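Local coordinates for protein glutaryl-CoA dehydrogenase (PDB 3SF6) that belongs to the acyl-CoA dehydrogenase family of flavoproteins and carries bound dihydroflavine-adenine dinucleotide in a four-chain assembly, at residues H124-D129 with P254-N259; L136-M139 with H143-G146. One frame throughout, in Å; residues are numbered along the deposited sequence. Where two conformers were deposited one is given.

Contact 1: residues H124-D129 with P254-N259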
loop_
_atom_site.group_PDB
_atom_site.type_symbol
_atom_site.label_atom_id
_atom_site.label_comp_id
_atom_site.label_asym_id
_atom_site.label_seq_id
_atom_site.Cartn_x
_atom_site.Cartn_y
_atom_site.Cartn_z
ATOM N N HIS A 124 32.876 17.226 20.490
ATOM C CA HIS A 124 32.223 17.810 21.674
ATOM C C HIS A 124 31.999 16.748 22.756
ATOM O O HIS A 124 32.196 17.021 23.965
ATOM C CB HIS A 124 30.926 18.475 21.238
ATOM C CG HIS A 124 30.366 19.469 22.201
ATOM N ND1 HIS A 124 29.730 19.089 23.371
ATOM C CD2 HIS A 124 30.226 20.817 22.112
ATOM C CE1 HIS A 124 29.302 20.179 24.002
ATOM N NE2 HIS A 124 29.585 21.241 23.261
ATOM N N ALA A 125 31.579 15.551 22.348
ATOM C CA ALA A 125 31.164 14.490 23.264
ATOM C C ALA A 125 32.299 13.618 23.769
ATOM O O ALA A 125 32.275 13.165 24.943
ATOM C CB ALA A 125 30.113 13.594 22.615
ATOM N N PHE A 126 33.292 13.380 22.914
ATOM C CA PHE A 126 34.336 12.404 23.201
ATOM C C PHE A 126 35.750 12.932 23.128
ATOM O O PHE A 126 36.702 12.192 23.380
ATOM C CB PHE A 126 34.206 11.215 22.233
ATOM C CG PHE A 126 32.838 10.624 22.197
ATOM C CD1 PHE A 126 32.307 9.998 23.306
ATOM C CD2 PHE A 126 32.074 10.677 21.035
ATOM C CE1 PHE A 126 31.033 9.473 23.294
ATOM C CE2 PHE A 126 30.800 10.142 21.034
ATOM C CZ PHE A 126 30.288 9.543 22.131
ATOM N N GLY A 127 35.895 14.194 22.737
ATOM C CA GLY A 127 37.207 14.763 22.500
ATOM C C GLY A 127 37.854 15.225 23.787
ATOM O O GLY A 127 37.194 15.430 24.830
ATOM N N SER A 128 39.165 15.358 23.725
ATOM C CA SER A 128 39.928 16.066 24.757
ATOM C C SER A 128 39.623 17.569 24.702
ATOM O O SER A 128 39.147 18.093 23.686
ATOM C CB SER A 128 41.422 15.843 24.511
ATOM O OG SER A 128 41.821 16.417 23.260
ATOM N N ASP A 129 39.967 18.280 25.772
ATOM C CA ASP A 129 39.828 19.736 25.730
ATOM C C ASP A 129 40.690 20.319 24.608
ATOM O O ASP A 129 40.269 21.252 23.917
ATOM C CB ASP A 129 40.226 20.356 27.071
ATOM C CG ASP A 129 39.276 19.992 28.210
ATOM O OD1 ASP A 129 38.198 19.417 27.979
ATOM O OD2 ASP A 129 39.630 20.354 29.360
ATOM N N PRO A 254 30.236 6.043 18.107
ATOM C CA PRO A 254 29.706 6.540 16.843
ATOM C C PRO A 254 28.182 6.462 16.761
ATOM O O PRO A 254 27.550 7.317 16.132
ATOM C CB PRO A 254 30.370 5.628 15.789
ATOM C CG PRO A 254 30.875 4.437 16.559
ATOM C CD PRO A 254 31.267 5.009 17.883
ATOM N N LEU A 255 27.599 5.450 17.386
ATOM C CA LEU A 255 26.145 5.325 17.415
ATOM C C LEU A 255 25.467 6.473 18.129
ATOM O O LEU A 255 24.378 6.882 17.716
ATOM C CB LEU A 255 25.665 3.976 18.012
ATOM C CG LEU A 255 26.092 2.721 17.231
ATOM C CD1 LEU A 255 25.564 1.429 17.858
ATOM C CD2 LEU A 255 25.679 2.807 15.801
ATOM N N ARG A 256 26.066 7.009 19.188
ATOM C CA ARG A 256 25.472 8.209 19.821
ATOM C C ARG A 256 25.449 9.385 18.853
ATOM O O ARG A 256 24.493 10.161 18.845
ATOM C CB ARG A 256 26.232 8.622 21.084
ATOM C CG ARG A 256 25.903 7.872 22.375
ATOM C CD ARG A 256 26.718 8.491 23.590
ATOM N NE ARG A 256 26.574 9.959 23.668
ATOM C CZ ARG A 256 27.218 10.764 24.535
ATOM N NH1 ARG A 256 28.096 10.274 25.405
ATOM N NH2 ARG A 256 27.003 12.083 24.520
ATOM N N CYS A 257 26.506 9.517 18.050
ATOM C CA CYS A 257 26.569 10.586 17.045
ATOM C C CYS A 257 25.434 10.372 16.037
ATOM O O CYS A 257 24.711 11.316 15.674
ATOM C CB CYS A 257 27.895 10.580 16.302
ATOM S SG CYS A 257 29.339 10.752 17.397
ATOM N N LEU A 258 25.283 9.151 15.548
ATOM C CA LEU A 258 24.212 8.871 14.578
ATOM C C LEU A 258 22.848 9.238 15.141
ATOM O O LEU A 258 22.010 9.749 14.424
ATOM C CB LEU A 258 24.182 7.425 14.137
ATOM C CG LEU A 258 25.441 6.889 13.463
ATOM C CD1 LEU A 258 25.315 5.409 13.044
ATOM C CD2 LEU A 258 25.788 7.690 12.263
ATOM N N ASN A 259 22.621 8.947 16.408
ATOM C CA ASN A 259 21.319 9.270 16.994
ATOM C C ASN A 259 21.081 10.763 17.065
ATOM O O ASN A 259 19.959 11.225 16.901
ATOM C CB ASN A 259 21.142 8.499 18.278
ATOM C CG ASN A 259 20.793 6.980 17.985
ATOM O OD1 ASN A 259 19.820 6.691 17.259
ATOM N ND2 ASN A 259 21.558 6.055 18.547
HETATM O O HOH W 1 30.108 12.838 26.384
#
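The carbonyl O of Ala-125 takes a hydrogen bond of 2.6 Å from water 1, and the same water, through a weak bond from Arg-256 NH1, joins the end of helix 106-126 to helix 252-286. No direct hydrogen bond spans the two segments, and the rest of the contact is made by side chains. The Phe-126 ring brings its CZ corner over one face of the Arg-256 guanidinium: CZ sits 3.7 Å above that plane, offset toward the rim, while Arg-256 NH1 comes within 3.7 Å of Phe-126 CE1. With the two planes 68° apart, this is steeply inclined packing and not a parallel stack. A bend at chi3 (51°) turns the otherwise extended arginine chain, and the other terminal nitrogen, NH2, reaches Ala-125 CB at 3.9 Å. That nitrogen also hydrogen-bonds Tyr-121 OH, which should limit rotation of the guanidinium. On the Phe-126 ring, the methyl of Ala-125 covers one face over its centre. Cys-257 SG approaches the rim in the ring plane, 4.0 Å from Phe-126 CE2; the line from SG to the ring centroid is 90° off the ring normal. Leu-118 and Ala-122 of helix 106-126 also touch Cys-257. An edge-on sulfur-aromatic contact thus forms the buried part of this helix-to-helix junction, which brings together the N-terminal and C-terminal helical regions of the acyl-CoA dehydrogenase fold.

Contact 2: residues L136-M139 with H143-G146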
loop_
_atom_site.group_PDB
_atom_site.type_symbol
_atom_site.label_atom_id
_atom_site.label_comp_id
_atom_site.label_asym_id
_atom_site.label_seq_id
_atom_site.Cartn_x
_atom_site.Cartn_y
_atom_site.Cartn_z
ATOM N N LEU A 136 36.591 23.117 17.424
ATOM C CA LEU A 136 35.156 23.452 17.413
ATOM C C LEU A 136 34.824 24.896 17.014
ATOM O O LEU A 136 33.891 25.105 16.211
ATOM C CB LEU A 136 34.441 23.040 18.716
ATOM C CG LEU A 136 34.363 21.553 19.013
ATOM C CD1 LEU A 136 33.693 21.294 20.382
ATOM C CD2 LEU A 136 33.653 20.803 17.878
ATOM N N PRO A 137 35.571 25.904 17.505
ATOM C CA PRO A 137 35.140 27.260 17.080
ATOM C C PRO A 137 35.286 27.514 15.580
ATOM O O PRO A 137 34.413 28.120 14.968
ATOM C CB PRO A 137 36.068 28.189 17.875
ATOM C CG PRO A 137 36.409 27.349 19.135
ATOM C CD PRO A 137 36.552 25.945 18.604
ATOM N N ASP A 138 36.345 26.998 14.964
ATOM C CA ASP A 138 36.490 27.150 13.520
ATOM C C ASP A 138 35.510 26.289 12.693
ATOM O O ASP A 138 35.186 26.632 11.547
ATOM C CB ASP A 138 37.895 26.800 13.071
ATOM C CG ASP A 138 38.927 27.890 13.395
ATOM O OD1 ASP A 138 38.567 29.028 13.788
ATOM O OD2 ASP A 138 40.115 27.565 13.218
ATOM N N MET A 139 35.054 25.191 13.275
ATOM C CA MET A 139 33.987 24.400 12.670
ATOM C C MET A 139 32.632 25.101 12.775
ATOM O O MET A 139 31.832 25.115 11.835
ATOM C CB MET A 139 33.959 22.988 13.283
ATOM C CG MET A 139 35.202 22.180 12.900
ATOM S SD MET A 139 35.280 20.598 13.719
ATOM C CE MET A 139 34.306 19.560 12.562
ATOM N N HIS A 143 34.809 27.879 8.890
ATOM C CA HIS A 143 36.133 28.008 8.299
ATOM C C HIS A 143 36.912 26.714 8.215
ATOM O O HIS A 143 37.796 26.623 7.377
ATOM C CB HIS A 143 36.913 29.097 8.987
ATOM C CG HIS A 143 36.417 30.442 8.609
ATOM N ND1 HIS A 143 35.352 31.037 9.243
ATOM C CD2 HIS A 143 36.744 31.247 7.565
ATOM C CE1 HIS A 143 35.101 32.196 8.664
ATOM N NE2 HIS A 143 35.929 32.344 7.641
ATOM N N ARG A 144 36.537 25.695 9.010
ATOM C CA ARG A 144 37.082 24.347 8.870
ATOM C C ARG A 144 35.893 23.389 8.749
ATOM O O ARG A 144 34.912 23.487 9.505
ATOM C CB ARG A 144 37.957 23.983 10.061
ATOM C CG ARG A 144 39.226 24.821 10.188
ATOM C CD ARG A 144 40.213 24.564 9.079
ATOM N NE ARG A 144 41.412 25.394 9.219
ATOM C CZ ARG A 144 41.643 26.492 8.498
ATOM N NH1 ARG A 144 40.744 26.938 7.612
ATOM N NH2 ARG A 144 42.778 27.185 8.673
ATOM N N ILE A 145 35.962 22.524 7.749
ATOM C CA ILE A 145 34.888 21.589 7.440
ATOM C C ILE A 145 35.265 20.198 7.948
ATOM O O ILE A 145 36.412 19.754 7.783
ATOM C CB ILE A 145 34.575 21.560 5.947
ATOM C CG1 ILE A 145 34.011 22.900 5.503
ATOM C CG2 ILE A 145 33.614 20.396 5.628
ATOM C CD1 ILE A 145 33.764 22.992 3.970
ATOM N N GLY A 146 34.315 19.538 8.589
ATOM C CA GLY A 146 34.486 18.162 9.036
ATOM C C GLY A 146 33.733 17.129 8.210
ATOM O O GLY A 146 32.790 17.433 7.463
#
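A tight return at the C-terminal end of helix 129-140 carries the chain back past the last helical turn into strand 146-149, and its main polar link is a backbone bond. Arg-144 N donates to Asp-138 O over 3.0 Å with an N-H...O angle of 155°; the donor stands 55° out of the carbonyl plane. Asp-138 O also accepts from Ser-141 OG, so this carbonyl accepts from one backbone N-H and one side-chain hydroxyl. One residue on, Met-139 CA makes a C-H...O contact of 3.4 Å to Arg-144 O. The side chains of Asp-138 and Arg-144 run side by side in the same direction, touching through Asp-138 CB and Arg-144 CG at 3.7 Å. Their charged ends do not meet: Asp-138 OD2 remains 4.7 Å from Arg-144 NE, where attraction is probably only long-range. A bend at chi2 (-68°) folds the arginine back, and its NH1 bonds His-143 O at 3.0 Å. Met-139, bent at chi3, lays its CE methyl 3.8 Å from Gly-146 CA, ordinary van der Waals contact, at a place where a CB on residue 146 would collide with the methyl. Gln-115 of helix 106-126 bonds Met-139 O and Arg-144 O through NE2 and Gly-146 N through OE1. Ala-119 and Met-120 of that helix touch Met-139, and Ile-145 packs on helix 64-73 while its backbone bonds Val-190 of strand 190-197.

Overall arrangement
Helices 106-126 and 129-140 follow each other in the chain, and both contacts draw on the first of them: contact 1 uses its C-terminal end, and contact 2 leans on Gln-115, Ala-119 and Met-120. The centres of the contacts are 16 Å apart, yet they touch where His-124 CD2 meets Leu-136 CD1 at 3.9 Å. In sequence, contact 2 falls wholly between the two segments of contact 1. The two also converge on strand 146-149, since Phe-148 packs against Cys-257 and Gly-146 begins the strand. The side chain of Cys-257, and Gly-146, are each about 10 Å from a bound dihydroflavine-adenine dinucleotide, so both contacts lie near the flavin, with these residues too far away to touch it.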